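Local atomic coordinates of Cg9734-pa (Drosophila melanogaster, PDB entry 2BK9), a protein that binds heme as a bis-histidyl hexacoordinate globin and probably carries oxygen, perhaps with some peroxidase activity. Residues A26-F31 and R59-R64; E87-I92 and D136-I141. The protein carries 1 engineered substitution. All blocks are in the same frame, centred on the assembly; numbering follows the deposited sequence. Where two conformers were deposited one is given.

Interaction 1 joins helix 20-34 to helix 56-75, and interaction 2 joins helix 81-96 to helix 125-143. They come in series along the chain: the first is closed before the second opens. Their centres lie about 18 Å apart, on opposite sides of the centre of the chain, and their nearest atoms are about 6 Å apart without touching. The heme links them, since both contacts touch it. Residues 59-64 supply His-61, the distal axial ligand of the iron. Helix 81-96 ends in His-96, the other axial ligand. Helices 56-75 and 81-96, each in one of the contacts, thus supply the two histidines that bind the iron within one globin fold.

Interaction 1 (A26-F31 and R59-R64); sequences AILTQF and RAHAGR. With HEM (protoporphyrin IX containing Fe), chain B.
Leu-28 reaches from helix 20-34 to the ring of His-61 and the backbone beside it on helix 56-75. Leu-28 was modelled in two conformers, and one is described. The leucine and histidine side chains cross at about a right angle. CD2 of Leu-28 lies at the edge of the imidazole, near its plane, 3.9 Å from His-61 ND1. CD1 of Leu-28 is equally close to that nitrogen. No partner for ND1 is found in the model, so this buried edge meets the apolar leucine. CD2 of Leu-28 also rests on Ala-62, 4.1 Å from its CB, where the CA atoms of the two segments come nearest.

His-61 has CG anti to its backbone N (chi1 -166°), and this turns the ring toward the heme iron. Its NE2 binds the iron at 2.0 Å. His-96 binds the same iron, which makes the heme bis-histidyl and hexacoordinate in this globin fold. In globin terms this is the packing of helix B on helix E, with His-61 as the distal histidine. Phe-42 meets the His-61 ring edge-to-face.

Phe-31 approaches the heme rim, with its CZ 3.7 Å from the methyl CMC. The vinyl carbon CAC lies in the plane of the phenyl ring, at its edge. Arg-64 CD lies 3.5 Å from heme C3A, and CAA of the propionate arm sits over one face of the guanidinium, offset toward its rim, near NE.

Interaction 2 (E87-I92 and D136-I141); sequences EIWTKI and DHVYAI. With HEM (protoporphyrin IX containing Fe), chain B.
Trp-89 of helix 81-96 packs against Val-138 and Ile-141 of helix 125-143. At its base, Trp-89 CB touches Ile-141 CG2 at 3.6 Å. From there CG lies anti to the carbonyl carbon (chi1 -71°), and the indole turns one face to Val-138. Val-138 CB stands over the five-membered ring, 3.5 Å from its centroid and 2° off the ring normal, a CH-pi contact. CG and CD2 of Trp-89 lie nearest this CB. CD1 and NE1 meet Val-138 CG1; CE2 meets CB and then CG2, and CZ2 meets CG2. The NE1 hydrogen bond goes elsewhere, to Ser-72 OG on helix 56-75. Ile-88 CG2 lies over the opposite face of the indole, toward its rim.

The two helices are F and H of the globin fold. The axes of segments 87-92 and 136-141 cross at -54° and approach to 8.9 Å. At the tip of Trp-89, CZ3 and CH2 both come within 3.8 Å of the heme vinyl carbon CBB, which lies near the indole plane at the edge.

Next to Trp-89, Thr-90 OG1 lies 3.5 Å from Ile-141 CG2. A water donates to that hydroxyl oxygen and to Ile-141 O, bridging the helices. Thr-90 OG1 is also hydrogen-bonded to Asp-86 O within its own helix.

Interaction 1 (A26-F31 and R59-R64)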
ATOM      1  N   ALA A  26       2.315  -7.242   8.632  1.00  4.17           N
ATOM      2  CA  ALA A  26       2.479  -6.102   9.539  1.00  4.47           C
ATOM      3  C   ALA A  26       1.578  -4.945   9.110  1.00  4.80           C
ATOM      4  O   ALA A  26       0.933  -4.284   9.929  1.00  5.32           O
ATOM      5  CB  ALA A  26       3.933  -5.667   9.617  1.00  5.05           C
ATOM      6  N   ILE A  27       1.540  -4.668   7.818  1.00  4.32           N
ATOM      7  CA  ILE A  27       0.678  -3.648   7.279  1.00  4.64           C
ATOM      8  C   ILE A  27      -0.777  -3.967   7.566  1.00  4.62           C
ATOM      9  O   ILE A  27      -1.527  -3.141   8.119  1.00  4.94           O
ATOM     10  CB  ILE A  27       0.919  -3.456   5.776  1.00  4.63           C
ATOM     11  CG1 ILE A  27       2.302  -2.878   5.510  1.00  6.27           C
ATOM     12  CG2 ILE A  27      -0.187  -2.624   5.154  1.00  6.20           C
ATOM     13  CD1 ILE A  27       2.741  -2.897   4.053  1.00  7.73           C
ATOM     14  N   LEU A  28      -1.219  -5.162   7.178  1.00  4.37           N
ATOM     15  CA  LEU A  28      -2.644  -5.414   7.240  1.00  4.76           C
ATOM     16  C   LEU A  28      -3.148  -5.668   8.653  1.00  5.20           C
ATOM     17  O   LEU A  28      -4.240  -5.227   8.994  1.00  5.75           O
ATOM     18  CB  LEU A  28      -2.934  -6.501   6.210  0.50  6.07           C
ATOM     19  CG  LEU A  28      -4.304  -6.616   5.639  0.50  5.81           C
ATOM     20  CD1 LEU A  28      -4.768  -5.348   4.938  0.50  5.18           C
ATOM     21  CD2 LEU A  28      -4.410  -7.801   4.725  0.50  5.32           C
ATOM     22  N   THR A  29      -2.371  -6.334   9.500  1.00  4.75           N
ATOM     23  CA  THR A  29      -2.792  -6.425  10.890  1.00  4.93           C
ATOM     24  C   THR A  29      -2.900  -5.039  11.535  1.00  5.43           C
ATOM     25  O   THR A  29      -3.837  -4.801  12.288  1.00  6.49           O
ATOM     26  CB  THR A  29      -1.935  -7.334  11.765  1.00  5.16           C
ATOM     27  OG1 THR A  29      -0.590  -6.859  11.799  1.00  5.29           O
ATOM     28  CG2 THR A  29      -1.995  -8.781  11.328  1.00  5.76           C
ATOM     29  N   GLN A  30      -1.968  -4.132  11.235  1.00  5.15           N
ATOM     30  CA  GLN A  30      -2.028  -2.814  11.841  1.00  5.75           C
ATOM     31  C   GLN A  30      -3.256  -2.050  11.342  1.00  5.39           C
ATOM     32  O   GLN A  30      -3.922  -1.356  12.098  1.00  6.16           O
ATOM     33  CB  GLN A  30      -0.721  -2.021  11.587  1.00  6.06           C
ATOM     34  CG  GLN A  30      -0.786  -0.608  12.175  1.00  7.56           C
ATOM     35  CD  GLN A  30       0.395   0.334  11.986  1.00  8.63           C
ATOM     36  OE1 GLN A  30       0.292   1.523  12.348  1.00  9.55           O
ATOM     37  NE2 GLN A  30       1.526  -0.138  11.496  1.00  9.27           N
ATOM     38  N   PHE A  31      -3.515  -2.173  10.049  1.00  5.01           N
ATOM     39  CA  PHE A  31      -4.699  -1.564   9.462  1.00  4.53           C
ATOM     40  C   PHE A  31      -5.963  -2.003  10.214  1.00  4.45           C
ATOM     41  O   PHE A  31      -6.776  -1.179  10.600  1.00  5.09           O
ATOM     42  CB  PHE A  31      -4.714  -1.952   8.009  1.00  4.84           C
ATOM     43  CG  PHE A  31      -5.863  -1.438   7.191  1.00  4.90           C
ATOM     44  CD1 PHE A  31      -6.141  -0.078   7.062  1.00  5.78           C
ATOM     45  CD2 PHE A  31      -6.616  -2.322   6.462  1.00  5.40           C
ATOM     46  CE1 PHE A  31      -7.136   0.369   6.233  1.00  5.57           C
ATOM     47  CE2 PHE A  31      -7.601  -1.869   5.607  1.00  6.84           C
ATOM     48  CZ  PHE A  31      -7.856  -0.512   5.504  1.00  6.27           C
ATOM     49  N   ARG A  59      -3.610 -13.480   3.728  1.00  5.33           N
ATOM     50  CA  ARG A  59      -2.255 -13.573   3.180  1.00  6.10           C
ATOM     51  C   ARG A  59      -2.201 -13.133   1.724  1.00  6.24           C
ATOM     52  O   ARG A  59      -1.262 -12.471   1.326  1.00  7.24           O
ATOM     53  CB  ARG A  59      -1.724 -14.988   3.338  0.50  6.71           C
ATOM     54  CG  ARG A  59      -1.180 -15.240   4.701  0.50  8.92           C
ATOM     55  CD  ARG A  59      -0.129 -16.334   4.732  0.50  9.89           C
ATOM     56  NE  ARG A  59      -0.732 -17.552   4.241  0.50 11.73           N
ATOM     57  CZ  ARG A  59      -1.486 -18.365   4.976  0.50 11.36           C
ATOM     58  NH1 ARG A  59      -1.708 -18.122   6.253  0.50 13.51           N
ATOM     59  NH2 ARG A  59      -2.037 -19.435   4.443  0.50 12.24           N
ATOM     60  N   ALA A  60      -3.241 -13.463   0.966  1.00  6.20           N
ATOM     61  CA  ALA A  60      -3.280 -13.071  -0.406  1.00  6.71           C
ATOM     62  C   ALA A  60      -3.342 -11.546  -0.530  1.00  6.46           C
ATOM     63  O   ALA A  60      -2.662 -10.976  -1.359  1.00  7.68           O
ATOM     64  CB  ALA A  60      -4.487 -13.723  -1.078  1.00  7.53           C
ATOM     65  N   HIS A  61      -4.180 -10.889   0.269  1.00  5.90           N
ATOM     66  CA  HIS A  61      -4.268  -9.434   0.160  1.00  6.17           C
ATOM     67  C   HIS A  61      -2.996  -8.755   0.654  1.00  6.31           C
ATOM     68  O   HIS A  61      -2.534  -7.782   0.081  1.00  6.84           O
ATOM     69  CB  HIS A  61      -5.509  -8.883   0.892  1.00  6.61           C
ATOM     70  CG  HIS A  61      -5.818  -7.472   0.522  1.00  6.66           C
ATOM     71  ND1 HIS A  61      -5.337  -6.382   1.204  1.00  9.22           N
ATOM     72  CD2 HIS A  61      -6.543  -6.964  -0.496  1.00  5.83           C
ATOM     73  CE1 HIS A  61      -5.751  -5.277   0.598  1.00  8.39           C
ATOM     74  NE2 HIS A  61      -6.497  -5.599  -0.429  1.00  6.06           N
ATOM     75  N   ALA A  62      -2.442  -9.288   1.755  1.00  6.21           N
ATOM     76  CA  ALA A  62      -1.211  -8.757   2.277  1.00  7.08           C
ATOM     77  C   ALA A  62      -0.109  -8.792   1.209  1.00  7.72           C
ATOM     78  O   ALA A  62       0.674  -7.857   1.024  1.00  7.66           O
ATOM     79  CB  ALA A  62      -0.842  -9.526   3.527  1.00  7.67           C
ATOM     80  N   GLY A  63      -0.011  -9.931   0.548  1.00  8.63           N
ATOM     81  CA  GLY A  63       0.978 -10.145  -0.502  1.00 10.25           C
ATOM     82  C   GLY A  63       0.730  -9.261  -1.705  1.00  8.43           C
ATOM     83  O   GLY A  63       1.700  -8.765  -2.311  1.00 10.57           O
ATOM     84  N   ARG A  64      -0.530  -8.990  -2.039  1.00  9.34           N
ATOM     85  CA  ARG A  64      -0.858  -8.075  -3.114  1.00  9.24           C
ATOM     86  C   ARG A  64      -0.345  -6.698  -2.832  1.00  8.46           C
ATOM     87  O   ARG A  64       0.144  -6.037  -3.731  1.00  8.57           O
ATOM     88  CB  ARG A  64      -2.374  -8.028  -3.344  1.00  9.73           C
ATOM     89  CG  ARG A  64      -2.906  -9.226  -4.181  1.00 12.21           C
ATOM     90  CD  ARG A  64      -4.419  -9.389  -4.212  1.00 12.63           C
ATOM     91  NE  ARG A  64      -4.794 -10.362  -5.244  1.00 14.83           N
ATOM     92  CZ  ARG A  64      -5.493 -11.462  -5.070  1.00 18.88           C
ATOM     93  NH1 ARG A  64      -6.039 -11.771  -3.916  1.00 19.95           N
ATOM     94  NH2 ARG A  64      -5.700 -12.236  -6.119  1.00 20.41           N
TER
HETATM   95  CHA HEM B1154      -8.904  -6.901  -3.278  1.00  7.27           C
HETATM   96  CHB HEM B1154      -4.755  -4.538  -3.844  1.00  6.82           C
HETATM   97  CHC HEM B1154      -6.118  -1.534  -0.407  1.00  6.37           C
HETATM   98  CHD HEM B1154     -10.018  -4.137   0.470  1.00  5.75           C
HETATM   99  C1A HEM B1154      -7.699  -6.468  -3.764  1.00  7.00           C
HETATM  100  C2A HEM B1154      -7.052  -6.969  -4.978  1.00  8.47           C
HETATM  101  C3A HEM B1154      -5.890  -6.303  -5.166  1.00  7.51           C
HETATM  102  C4A HEM B1154      -5.782  -5.408  -4.050  1.00  6.82           C
HETATM  103  CMA HEM B1154      -4.819  -6.409  -6.269  1.00  8.52           C
HETATM  104  CAA HEM B1154      -7.653  -8.065  -5.865  1.00  9.39           C
HETATM  105  CBA HEM B1154      -8.773  -7.500  -6.739  1.00  9.16           C
HETATM  106  CGA HEM B1154      -9.381  -8.669  -7.469  1.00 11.81           C
HETATM  107  O1A HEM B1154     -10.205  -9.418  -6.866  1.00 14.89           O
HETATM  108  O2A HEM B1154      -9.053  -8.850  -8.654  1.00 13.82           O
HETATM  109  C1B HEM B1154      -4.727  -3.530  -2.910  1.00  6.44           C
HETATM  110  C2B HEM B1154      -3.707  -2.521  -2.846  1.00  6.29           C
HETATM  111  C3B HEM B1154      -4.095  -1.673  -1.875  1.00  6.01           C
HETATM  112  C4B HEM B1154      -5.367  -2.103  -1.376  1.00  5.12           C
HETATM  113  CMB HEM B1154      -2.475  -2.496  -3.707  1.00  7.17           C
HETATM  114  CAB HEM B1154      -3.451  -0.413  -1.442  1.00  7.68           C
HETATM  115  CBB HEM B1154      -2.153  -0.175  -1.429  1.00  9.81           C
HETATM  116  C1C HEM B1154      -7.293  -1.950   0.139  1.00  5.89           C
HETATM  117  C2C HEM B1154      -8.052  -1.292   1.196  1.00  5.96           C
HETATM  118  C3C HEM B1154      -9.109  -2.048   1.490  1.00  6.21           C
HETATM  119  C4C HEM B1154      -9.070  -3.178   0.598  1.00  5.69           C
HETATM  120  CMC HEM B1154      -7.662   0.049   1.815  1.00  7.09           C
HETATM  121  CAC HEM B1154     -10.129  -1.729   2.550  1.00  6.24           C
HETATM  122  CBC HEM B1154     -10.858  -2.578   3.242  1.00  8.10           C
HETATM  123  C1D HEM B1154     -10.065  -5.133  -0.447  1.00  5.69           C
HETATM  124  C2D HEM B1154     -11.125  -6.037  -0.602  1.00  6.60           C
HETATM  125  C3D HEM B1154     -10.801  -6.875  -1.704  1.00  7.40           C
HETATM  126  C4D HEM B1154      -9.534  -6.387  -2.179  1.00  6.73           C
HETATM  127  CMD HEM B1154     -12.354  -6.139   0.284  1.00  7.20           C
HETATM  128  CAD HEM B1154     -11.653  -7.995  -2.240  1.00  7.90           C
HETATM  129  CBD HEM B1154     -11.449  -9.265  -1.474  1.00  8.24           C
HETATM  130  CGD HEM B1154     -12.296 -10.400  -1.955  1.00 10.39           C
HETATM  131  O1D HEM B1154     -12.324 -11.462  -1.289  1.00 12.81           O
HETATM  132  O2D HEM B1154     -12.953 -10.260  -3.020  1.00 11.50           O
HETATM  133  NA  HEM B1154      -6.917  -5.494  -3.238  1.00  6.20           N
HETATM  134  NB  HEM B1154      -5.751  -3.265  -1.993  1.00  5.44           N
HETATM  135  NC  HEM B1154      -7.945  -3.104  -0.213  1.00  5.70           N
HETATM  136  ND  HEM B1154      -9.112  -5.347  -1.419  1.00  6.51           N
HETATM  137 FE   HEM B1154      -7.423  -4.339  -1.709  1.00  5.51          FE

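Interaction 2 (E87-I92 and D136-I141)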
ATOM      1  N   GLU A  87      -1.195   3.465 -14.834  1.00  6.08           N
ATOM      2  CA  GLU A  87      -1.850   2.224 -15.179  1.00  6.14           C
ATOM      3  C   GLU A  87      -2.049   1.352 -13.952  1.00  6.02           C
ATOM      4  O   GLU A  87      -3.138   0.840 -13.728  1.00  6.73           O
ATOM      5  CB  GLU A  87      -1.034   1.508 -16.251  1.00  6.89           C
ATOM      6  CG  GLU A  87      -1.648   0.209 -16.620  1.00  8.14           C
ATOM      7  CD  GLU A  87      -0.831  -0.623 -17.595  1.00 10.30           C
ATOM      8  OE1 GLU A  87       0.357  -0.303 -17.924  1.00 13.20           O
ATOM      9  OE2 GLU A  87      -1.363  -1.664 -18.035  1.00 10.49           O
ATOM     10  N   ILE A  88      -0.983   1.097 -13.219  1.00  5.66           N
ATOM     11  CA  ILE A  88      -1.036   0.207 -12.062  1.00  5.44           C
ATOM     12  C   ILE A  88      -2.140   0.670 -11.115  1.00  5.70           C
ATOM     13  O   ILE A  88      -2.973  -0.112 -10.657  1.00  5.90           O
ATOM     14  CB  ILE A  88       0.327   0.155 -11.375  1.00  5.90           C
ATOM     15  CG1 ILE A  88       1.356  -0.601 -12.254  1.00  6.99           C
ATOM     16  CG2 ILE A  88       0.222  -0.441 -10.002  1.00  6.80           C
ATOM     17  CD1 ILE A  88       2.787  -0.369 -11.848  1.00  7.98           C
ATOM     18  N   TRP A  89      -2.065   1.935 -10.740  1.00  5.60           N
ATOM     19  CA  TRP A  89      -2.875   2.419  -9.610  1.00  5.24           C
ATOM     20  C   TRP A  89      -4.301   2.766 -10.013  1.00  5.33           C
ATOM     21  O   TRP A  89      -5.190   2.707  -9.184  1.00  5.62           O
ATOM     22  CB  TRP A  89      -2.140   3.526  -8.883  1.00  5.73           C
ATOM     23  CG  TRP A  89      -0.973   2.959  -8.149  1.00  5.32           C
ATOM     24  CD1 TRP A  89       0.338   2.891  -8.579  1.00  5.94           C
ATOM     25  CD2 TRP A  89      -1.010   2.293  -6.905  1.00  5.12           C
ATOM     26  NE1 TRP A  89       1.091   2.219  -7.654  1.00  6.00           N
ATOM     27  CE2 TRP A  89       0.283   1.856  -6.614  1.00  5.82           C
ATOM     28  CE3 TRP A  89      -2.017   2.044  -5.988  1.00  6.90           C
ATOM     29  CZ2 TRP A  89       0.595   1.204  -5.430  1.00  6.76           C
ATOM     30  CZ3 TRP A  89      -1.704   1.387  -4.820  1.00  7.41           C
ATOM     31  CH2 TRP A  89      -0.407   0.991  -4.548  1.00  7.36           C
ATOM     32  N   THR A  90      -4.524   3.103 -11.281  1.00  4.83           N
ATOM     33  CA  THR A  90      -5.886   3.230 -11.749  1.00  5.36           C
ATOM     34  C   THR A  90      -6.593   1.899 -11.673  1.00  5.64           C
ATOM     35  O   THR A  90      -7.744   1.790 -11.236  1.00  5.57           O
ATOM     36  CB  THR A  90      -5.934   3.819 -13.145  1.00  5.65           C
ATOM     37  OG1 THR A  90      -5.415   5.158 -13.118  1.00  6.76           O
ATOM     38  CG2 THR A  90      -7.369   3.896 -13.637  1.00  6.52           C
ATOM     39  N   LYS A  91      -5.880   0.840 -12.035  1.00  5.85           N
ATOM     40  CA  LYS A  91      -6.464  -0.493 -11.981  1.00  5.80           C
ATOM     41  C   LYS A  91      -6.750  -0.904 -10.530  1.00  5.70           C
ATOM     42  O   LYS A  91      -7.827  -1.413 -10.232  1.00  6.00           O
ATOM     43  CB  LYS A  91      -5.584  -1.520 -12.694  1.00  7.12           C
ATOM     44  CG  LYS A  91      -6.159  -2.914 -12.588  1.00  7.36           C
ATOM     45  CD  LYS A  91      -5.428  -3.911 -13.469  1.00  9.72           C
ATOM     46  CE  LYS A  91      -6.087  -5.253 -13.389  1.00 11.19           C
ATOM     47  NZ  LYS A  91      -7.360  -5.319 -14.174  1.00 17.56           N
ATOM     48  N   ILE A  92      -5.838  -0.621  -9.623  1.00  5.68           N
ATOM     49  CA  ILE A  92      -6.122  -0.893  -8.211  1.00  6.35           C
ATOM     50  C   ILE A  92      -7.365  -0.132  -7.762  1.00  5.26           C
ATOM     51  O   ILE A  92      -8.256  -0.684  -7.112  1.00  5.58           O
ATOM     52  CB  ILE A  92      -4.921  -0.504  -7.347  1.00  6.65           C
ATOM     53  CG1 ILE A  92      -3.705  -1.388  -7.655  1.00  8.01           C
ATOM     54  CG2 ILE A  92      -5.263  -0.579  -5.880  1.00  7.11           C
ATOM     55  CD1 ILE A  92      -3.931  -2.846  -7.493  1.00  9.61           C
ATOM     56  N   ASP A 136       2.154   9.456  -1.830  1.00  7.02           N
ATOM     57  CA  ASP A 136       1.216  10.499  -2.187  1.00  7.51           C
ATOM     58  C   ASP A 136       0.963  10.549  -3.670  1.00  6.96           C
ATOM     59  O   ASP A 136      -0.162  10.799  -4.115  1.00  7.31           O
ATOM     60  CB  ASP A 136       1.738  11.848  -1.721  1.00 10.10           C
ATOM     61  CG  ASP A 136       1.652  12.035  -0.257  0.80 14.39           C
ATOM     62  OD1 ASP A 136       0.939  11.261   0.427  0.80 18.12           O
ATOM     63  OD2 ASP A 136       2.296  12.952   0.281  0.80 17.29           O
ATOM     64  N   HIS A 137       1.979  10.313  -4.485  1.00  6.36           N
ATOM     65  CA  HIS A 137       1.801  10.261  -5.924  1.00  6.83           C
ATOM     66  C   HIS A 137       0.836   9.201  -6.322  1.00  6.50           C
ATOM     67  O   HIS A 137      -0.112   9.424  -7.089  1.00  7.09           O
ATOM     68  CB  HIS A 137       3.130  10.094  -6.649  1.00  7.71           C
ATOM     69  CG  HIS A 137       2.987  10.120  -8.125  1.00  7.02           C
ATOM     70  ND1 HIS A 137       2.903  11.293  -8.832  1.00 10.05           N
ATOM     71  CD2 HIS A 137       2.781   9.123  -9.012  1.00  7.39           C
ATOM     72  CE1 HIS A 137       2.742  11.010 -10.111  1.00 10.34           C
ATOM     73  NE2 HIS A 137       2.644   9.699 -10.250  1.00  9.25           N
ATOM     74  N   VAL A 138       1.048   7.993  -5.803  1.00  5.67           N
ATOM     75  CA  VAL A 138       0.163   6.920  -6.207  1.00  6.76           C
ATOM     76  C   VAL A 138      -1.259   7.122  -5.669  1.00  6.28           C
ATOM     77  O   VAL A 138      -2.213   6.772  -6.325  1.00  6.88           O
ATOM     78  CB  VAL A 138       0.740   5.500  -5.983  1.00  9.02           C
ATOM     79  CG1 VAL A 138       2.089   5.382  -6.642  1.00  9.15           C
ATOM     80  CG2 VAL A 138       0.821   5.174  -4.597  1.00  9.80           C
ATOM     81  N   TYR A 139      -1.383   7.716  -4.499  1.00  6.96           N
ATOM     82  CA  TYR A 139      -2.720   8.059  -3.955  1.00  7.59           C
ATOM     83  C   TYR A 139      -3.420   9.094  -4.812  1.00  7.72           C
ATOM     84  O   TYR A 139      -4.658   9.042  -4.941  1.00  8.08           O
ATOM     85  CB  TYR A 139      -2.615   8.519  -2.507  1.00  8.24           C
ATOM     86  CG  TYR A 139      -2.773   7.377  -1.559  1.00  7.01           C
ATOM     87  CD1 TYR A 139      -2.056   6.180  -1.683  1.00  9.07           C
ATOM     88  CD2 TYR A 139      -3.672   7.441  -0.523  1.00  8.44           C
ATOM     89  CE1 TYR A 139      -2.212   5.110  -0.838  1.00  9.50           C
ATOM     90  CE2 TYR A 139      -3.839   6.333   0.347  1.00  7.84           C
ATOM     91  CZ  TYR A 139      -3.139   5.167   0.137  1.00  7.70           C
ATOM     92  OH  TYR A 139      -3.288   4.074   0.955  1.00  8.55           O
ATOM     93  N   ALA A 140      -2.683  10.034  -5.401  1.00  6.47           N
ATOM     94  CA  ALA A 140      -3.288  10.971  -6.360  1.00  7.11           C
ATOM     95  C   ALA A 140      -3.945  10.202  -7.492  1.00  6.50           C
ATOM     96  O   ALA A 140      -5.028  10.560  -7.932  1.00  7.23           O
ATOM     97  N   ILE A 141      -3.292   9.136  -7.956  1.00  6.16           N
ATOM     98  CA  ILE A 141      -3.813   8.342  -9.023  1.00  5.52           C
ATOM     99  C   ILE A 141      -5.094   7.623  -8.588  1.00  5.89           C
ATOM    100  O   ILE A 141      -6.125   7.637  -9.295  1.00  5.69           O
ATOM    101  CB  ILE A 141      -2.775   7.350  -9.539  1.00  5.70           C
ATOM    102  CG1 ILE A 141      -1.528   8.048 -10.093  1.00  7.03           C
ATOM    103  CG2 ILE A 141      -3.444   6.440 -10.569  1.00  5.85           C
ATOM    104  CD1 ILE A 141      -0.318   7.156 -10.265  1.00  7.22           C
TER
HETATM  105  CHA HEM B1154      -8.904  -6.901  -3.278  1.00  7.27           C
HETATM  106  CHB HEM B1154      -4.755  -4.538  -3.844  1.00  6.82           C
HETATM  107  CHC HEM B1154      -6.118  -1.534  -0.407  1.00  6.37           C
HETATM  108  CHD HEM B1154     -10.018  -4.137   0.470  1.00  5.75           C
HETATM  109  C1A HEM B1154      -7.699  -6.468  -3.764  1.00  7.00           C
HETATM  110  C2A HEM B1154      -7.052  -6.969  -4.978  1.00  8.47           C
HETATM  111  C3A HEM B1154      -5.890  -6.303  -5.166  1.00  7.51           C
HETATM  112  C4A HEM B1154      -5.782  -5.408  -4.050  1.00  6.82           C
HETATM  113  CMA HEM B1154      -4.819  -6.409  -6.269  1.00  8.52           C
HETATM  114  CAA HEM B1154      -7.653  -8.065  -5.865  1.00  9.39           C
HETATM  115  CBA HEM B1154      -8.773  -7.500  -6.739  1.00  9.16           C
HETATM  116  CGA HEM B1154      -9.381  -8.669  -7.469  1.00 11.81           C
HETATM  117  O1A HEM B1154     -10.205  -9.418  -6.866  1.00 14.89           O
HETATM  118  O2A HEM B1154      -9.053  -8.850  -8.654  1.00 13.82           O
HETATM  119  C1B HEM B1154      -4.727  -3.530  -2.910  1.00  6.44           C
HETATM  120  C2B HEM B1154      -3.707  -2.521  -2.846  1.00  6.29           C
HETATM  121  C3B HEM B1154      -4.095  -1.673  -1.875  1.00  6.01           C
HETATM  122  C4B HEM B1154      -5.367  -2.103  -1.376  1.00  5.12           C
HETATM  123  CMB HEM B1154      -2.475  -2.496  -3.707  1.00  7.17           C
HETATM  124  CAB HEM B1154      -3.451  -0.413  -1.442  1.00  7.68           C
HETATM  125  CBB HEM B1154      -2.153  -0.175  -1.429  1.00  9.81           C
HETATM  126  C1C HEM B1154      -7.293  -1.950   0.139  1.00  5.89           C
HETATM  127  C2C HEM B1154      -8.052  -1.292   1.196  1.00  5.96           C
HETATM  128  C3C HEM B1154      -9.109  -2.048   1.490  1.00  6.21           C
HETATM  129  C4C HEM B1154      -9.070  -3.178   0.598  1.00  5.69           C
HETATM  130  CMC HEM B1154      -7.662   0.049   1.815  1.00  7.09           C
HETATM  131  CAC HEM B1154     -10.129  -1.729   2.550  1.00  6.24           C
HETATM  132  CBC HEM B1154     -10.858  -2.578   3.242  1.00  8.10           C
HETATM  133  C1D HEM B1154     -10.065  -5.133  -0.447  1.00  5.69           C
HETATM  134  C2D HEM B1154     -11.125  -6.037  -0.602  1.00  6.60           C
HETATM  135  C3D HEM B1154     -10.801  -6.875  -1.704  1.00  7.40           C
HETATM  136  C4D HEM B1154      -9.534  -6.387  -2.179  1.00  6.73           C
HETATM  137  CMD HEM B1154     -12.354  -6.139   0.284  1.00  7.20           C
HETATM  138  CAD HEM B1154     -11.653  -7.995  -2.240  1.00  7.90           C
HETATM  139  CBD HEM B1154     -11.449  -9.265  -1.474  1.00  8.24           C
HETATM  140  CGD HEM B1154     -12.296 -10.400  -1.955  1.00 10.39           C
HETATM  141  O1D HEM B1154     -12.324 -11.462  -1.289  1.00 12.81           O
HETATM  142  O2D HEM B1154     -12.953 -10.260  -3.020  1.00 11.50           O
HETATM  143  NA  HEM B1154      -6.917  -5.494  -3.238  1.00  6.20           N
HETATM  144  NB  HEM B1154      -5.751  -3.265  -1.993  1.00  5.44           N
HETATM  145  NC  HEM B1154      -7.945  -3.104  -0.213  1.00  5.70           N
HETATM  146  ND  HEM B1154      -9.112  -5.347  -1.419  1.00  6.51           N
HETATM  147 FE   HEM B1154      -7.423  -4.339  -1.709  1.00  5.51          FE
HETATM  148  O   HOH W   1      -6.689   7.304 -12.009  1.00  7.52           O